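Local coordinates for protein glucokinase (Streptomyces griseus, PDB 3VGL) that probably catalyses the ATP-dependent phosphorylation of D-glucose to D-glucose 6-phosphate, as a zinc-containing glucokinase of the ROK family, at residues 212-215 with 216-219; 306-309 with 310-313. One frame throughout, in Å; residues are numbered along the deposited sequence.

Interaction 1: residues 212-215 with 216-219; sequences GIEG and KHIS. With ANP (phosphoaminophosphonic acid-adenylate ester), chain E.
The imidazole of H217 lies beneath the side chain of E214, whose CB sits over one ring face in a CH-pi contact, 3.8 Å from the centroid and toward the rim. Beyond CG the glutamate runs on extended, its carboxylate plane only 22° from the ring plane. At the ring's edge, G212 O lies 3.4 Å from H217 CE1. With chi1 at -57°, CG of H217 stands beside its own backbone N, which folds the ring back under the residues leading into the helix. Replacing the imidazole by the methyl of an alanine is likely to leave the E214 methylenes without their flat support and loop residues 212-214 freer to move. E214 is the N-cap residue; its O accepts the I218 N-H at 3.2 Å and, weakly, that of H217. G215 suits the nucleotide side, since a CB there would clash with O2' of the ATP analogue. One turn on, S219 OG donates to adenine N1 at 2.6 Å. On the inner side, I213 CG2 meets I218 CG1 at 3.8 Å. Both branched isoleucines pack against helix 181-194 and L202 of helix 200-204, and I218 also reaches helix 227-251, seating the start of helix 215-223 among three helices.

Interaction 2: residues 306-309 with 310-313; sequences AADL and ARQG
D308 and R311, three residues apart on the last helix, form a salt bridge in which R311 NH2 donates to D308 OD1 at 3.1 Å, nearly straight at 166°. The oxygen lies in the guanidinium plane and receives the proton on its anti lone pair, although the two flat groups are turned 56° apart. CG of D308 is anti to the backbone N (chi1 -167°), and the arginine bends at chi3 to bring NH2 to this oxygen. Both charges have further partners: D308 OD2 takes a salt bridge from R115 and a hydrogen bond from W111, while R311 NH1 donates to the carbonyls of V19 and G2. Aspartate, short and two-pronged, thus suits a buried place between two arginines.

Among main-chain bonds, A310 N donates to A306 O at 3.0 Å, R311 N to A307 O and Q312 N to D308 O, both at 3.2 Å. Q312 is the first residue to leave helical geometry, and G313 N bonds back to A310 O.

In packing, the small A310 CB lies 3.4 Å from A307 O and touches V101. The arrangement is an i to i+3 ion pair near a helix C-terminus, whose outer partners tie helix 301-311 to helix 105-116, the end of strand 13-19 and the chain's N-terminus.

Interactions 1 and 2 lie on opposite sides of the chain's centre, with centres about 34 Å apart and nearest atoms about 19 Å apart, so neither touches the other. Both are local, but 212-219 opens a helix while 306-313 ends one. In interaction 1 the isoleucines are buried and E214 and K216 exposed; in interaction 2 D308 and A310 are buried, Q312 and G313 exposed. The first packs a ring face against aliphatic carbons at the start of a helix that borders the nucleotide. The second relies on charge, a buried carboxylate and a partly exposed guanidinium linking the final helix to helix 105-116 and the chain's beginning. Interaction 1 contributes directly to the adenine pocket, whereas interaction 2 lies away from the annotated sites.

Interaction 1: residues 212-215 with 216-219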
loop_
_atom_site.group_PDB
_atom_site.type_symbol
_atom_site.label_atom_id
_atom_site.label_comp_id
_atom_site.label_asym_id
_atom_site.label_seq_id
_atom_site.Cartn_x
_atom_site.Cartn_y
_atom_site.Cartn_z
ATOM N N GLY A 212 -15.678 8.187 -24.585
ATOM C CA GLY A 212 -15.786 7.346 -25.781
ATOM C C GLY A 212 -14.594 6.434 -26.046
ATOM O O GLY A 212 -14.576 5.704 -27.040
ATOM N N ILE A 213 -13.594 6.464 -25.165
ATOM C CA ILE A 213 -12.425 5.585 -25.317
ATOM C C ILE A 213 -12.817 4.132 -25.051
ATOM O O ILE A 213 -13.364 3.830 -23.992
ATOM C CB ILE A 213 -11.266 5.978 -24.358
ATOM C CG1 ILE A 213 -10.679 7.342 -24.742
ATOM C CG2 ILE A 213 -10.158 4.899 -24.359
ATOM C CD1 ILE A 213 -9.794 7.975 -23.633
ATOM N N GLU A 214 -12.546 3.258 -26.023
ATOM C CA GLU A 214 -12.791 1.817 -25.886
ATOM C C GLU A 214 -11.479 1.035 -25.922
ATOM O O GLU A 214 -10.491 1.498 -26.493
ATOM C CB GLU A 214 -13.731 1.326 -26.990
ATOM C CG GLU A 214 -15.141 1.887 -26.876
ATOM C CD GLU A 214 -15.995 1.603 -28.091
ATOM O OE1 GLU A 214 -16.989 2.340 -28.285
ATOM O OE2 GLU A 214 -15.673 0.663 -28.858
ATOM N N GLY A 215 -11.468 -0.147 -25.300
ATOM C CA GLY A 215 -10.251 -0.964 -25.246
ATOM C C GLY A 215 -9.552 -1.099 -26.592
ATOM O O GLY A 215 -8.358 -0.843 -26.704
ATOM N N LYS A 216 -10.296 -1.491 -27.625
ATOM C CA LYS A 216 -9.698 -1.696 -28.937
ATOM C C LYS A 216 -9.065 -0.423 -29.511
ATOM O O LYS A 216 -8.054 -0.497 -30.215
ATOM C CB LYS A 216 -10.710 -2.330 -29.902
ATOM C CG LYS A 216 -10.927 -3.820 -29.586
ATOM C CD LYS A 216 -12.074 -4.475 -30.353
ATOM C CE LYS A 216 -12.333 -5.881 -29.790
ATOM N NZ LYS A 216 -13.242 -6.687 -30.662
ATOM N N HIS A 217 -9.618 0.741 -29.168
ATOM C CA HIS A 217 -9.008 2.021 -29.579
ATOM C C HIS A 217 -7.617 2.162 -28.967
ATOM O O HIS A 217 -6.684 2.618 -29.622
ATOM C CB HIS A 217 -9.831 3.223 -29.116
ATOM C CG HIS A 217 -11.247 3.230 -29.595
ATOM N ND1 HIS A 217 -12.213 4.017 -29.010
ATOM C CD2 HIS A 217 -11.862 2.557 -30.598
ATOM C CE1 HIS A 217 -13.365 3.827 -29.629
ATOM N NE2 HIS A 217 -13.180 2.945 -30.596
ATOM N N ILE A 218 -7.487 1.794 -27.692
ATOM C CA ILE A 218 -6.207 1.927 -26.994
ATOM C C ILE A 218 -5.130 1.089 -27.677
ATOM O O ILE A 218 -4.003 1.549 -27.879
ATOM C CB ILE A 218 -6.342 1.527 -25.492
ATOM C CG1 ILE A 218 -7.423 2.365 -24.813
ATOM C CG2 ILE A 218 -4.994 1.674 -24.742
ATOM C CD1 ILE A 218 -7.885 1.809 -23.455
ATOM N N SER A 219 -5.499 -0.124 -28.076
ATOM C CA SER A 219 -4.585 -1.030 -28.764
ATOM C C SER A 219 -4.138 -0.448 -30.109
ATOM O O SER A 219 -2.934 -0.324 -30.361
ATOM C CB SER A 219 -5.247 -2.389 -28.975
ATOM O OG SER A 219 -5.381 -3.066 -27.723
HETATM P PB ANP E . -15.148 -10.771 -21.672
HETATM O O1B ANP E . -14.493 -10.357 -20.351
HETATM O O2B ANP E . -16.616 -10.482 -21.791
HETATM N N3B ANP E . -14.918 -12.452 -21.914
HETATM P PA ANP E . -12.962 -9.580 -23.204
HETATM O O1A ANP E . -12.933 -9.070 -24.648
HETATM O O2A ANP E . -12.068 -10.708 -22.789
HETATM O O3A ANP E . -14.505 -9.907 -22.862
HETATM O "O5'" ANP E . -12.674 -8.360 -22.195
HETATM C "C5'" ANP E . -13.379 -7.118 -22.290
HETATM C "C4'" ANP E . -12.514 -6.009 -21.732
HETATM O "O4'" ANP E . -11.224 -6.027 -22.359
HETATM C "C3'" ANP E . -13.126 -4.665 -22.039
HETATM O "O3'" ANP E . -12.671 -3.756 -21.033
HETATM C "C2'" ANP E . -12.480 -4.335 -23.360
HETATM O "O2'" ANP E . -12.449 -2.940 -23.605
HETATM C "C1'" ANP E . -11.077 -4.911 -23.235
HETATM N N9 ANP E . -10.606 -5.465 -24.517
HETATM C C8 ANP E . -11.097 -6.521 -25.192
HETATM N N7 ANP E . -10.381 -6.733 -26.342
HETATM C C5 ANP E . -9.412 -5.801 -26.358
HETATM C C6 ANP E . -8.300 -5.408 -27.270
HETATM N N6 ANP E . -8.061 -6.096 -28.417
HETATM N N1 ANP E . -7.523 -4.371 -26.890
HETATM C C2 ANP E . -7.718 -3.651 -25.758
HETATM N N3 ANP E . -8.718 -3.948 -24.895
HETATM C C4 ANP E . -9.555 -4.971 -25.158
#

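Interaction 2: residues 306-309 with 310-313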
loop_
_atom_site.group_PDB
_atom_site.type_symbol
_atom_site.label_atom_id
_atom_site.label_comp_id
_atom_site.label_asym_id
_atom_site.label_seq_id
_atom_site.Cartn_x
_atom_site.Cartn_y
_atom_site.Cartn_z
ATOM N N ALA A 306 -13.553 -24.971 -23.551
ATOM C CA ALA A 306 -14.845 -25.408 -23.033
ATOM C C ALA A 306 -15.483 -26.489 -23.914
ATOM O O ALA A 306 -16.008 -27.473 -23.396
ATOM C CB ALA A 306 -15.795 -24.221 -22.867
ATOM N N ALA A 307 -15.392 -26.301 -25.228
ATOM C CA ALA A 307 -15.845 -27.314 -26.205
ATOM C C ALA A 307 -15.120 -28.630 -25.958
ATOM O O ALA A 307 -15.741 -29.697 -25.935
ATOM C CB ALA A 307 -15.603 -26.838 -27.628
ATOM N N ASP A 308 -13.802 -28.562 -25.764
ATOM C CA ASP A 308 -13.044 -29.786 -25.600
ATOM C C ASP A 308 -13.335 -30.441 -24.259
ATOM O O ASP A 308 -13.377 -31.657 -24.171
ATOM C CB ASP A 308 -11.546 -29.570 -25.804
ATOM C CG ASP A 308 -10.792 -30.873 -25.948
ATOM O OD1 ASP A 308 -10.926 -31.561 -26.999
ATOM O OD2 ASP A 308 -10.078 -31.243 -25.005
ATOM N N LEU A 309 -13.544 -29.634 -23.208
ATOM C CA LEU A 309 -13.898 -30.192 -21.904
ATOM C C LEU A 309 -15.282 -30.874 -21.930
ATOM O O LEU A 309 -15.524 -31.816 -21.177
ATOM C CB LEU A 309 -13.792 -29.124 -20.788
ATOM C CG LEU A 309 -12.355 -28.715 -20.419
ATOM C CD1 LEU A 309 -12.348 -27.418 -19.625
ATOM C CD2 LEU A 309 -11.613 -29.804 -19.631
ATOM N N ALA A 310 -16.168 -30.415 -22.810
ATOM C CA ALA A 310 -17.470 -31.064 -22.991
ATOM C C ALA A 310 -17.289 -32.442 -23.623
ATOM O O ALA A 310 -17.983 -33.387 -23.258
ATOM C CB ALA A 310 -18.398 -30.201 -23.841
ATOM N N ARG A 311 -16.344 -32.536 -24.559
ATOM C CA ARG A 311 -16.083 -33.771 -25.319
ATOM C C ARG A 311 -15.483 -34.855 -24.429
ATOM O O ARG A 311 -15.706 -36.040 -24.659
ATOM C CB ARG A 311 -15.154 -33.463 -26.494
ATOM C CG ARG A 311 -14.923 -34.587 -27.492
ATOM C CD ARG A 311 -14.645 -33.987 -28.872
ATOM N NE ARG A 311 -13.747 -32.843 -28.746
ATOM C CZ ARG A 311 -13.798 -31.739 -29.490
ATOM N NH1 ARG A 311 -14.714 -31.612 -30.458
ATOM N NH2 ARG A 311 -12.927 -30.755 -29.244
ATOM N N GLN A 312 -14.725 -34.443 -23.414
ATOM C CA GLN A 312 -14.211 -35.372 -22.409
ATOM C C GLN A 312 -15.173 -35.565 -21.221
ATOM O O GLN A 312 -14.743 -35.855 -20.097
ATOM C CB GLN A 312 -12.812 -34.948 -21.938
ATOM C CG GLN A 312 -11.678 -35.601 -22.743
ATOM C CD GLN A 312 -11.080 -34.679 -23.790
ATOM O OE1 GLN A 312 -10.375 -33.728 -23.456
ATOM N NE2 GLN A 312 -11.340 -34.970 -25.064
ATOM N N GLY A 313 -16.470 -35.402 -21.481
ATOM C CA GLY A 313 -17.513 -35.697 -20.497
ATOM C C GLY A 313 -18.266 -36.975 -20.832
ATOM O O GLY A 313 -18.656 -37.197 -21.986
#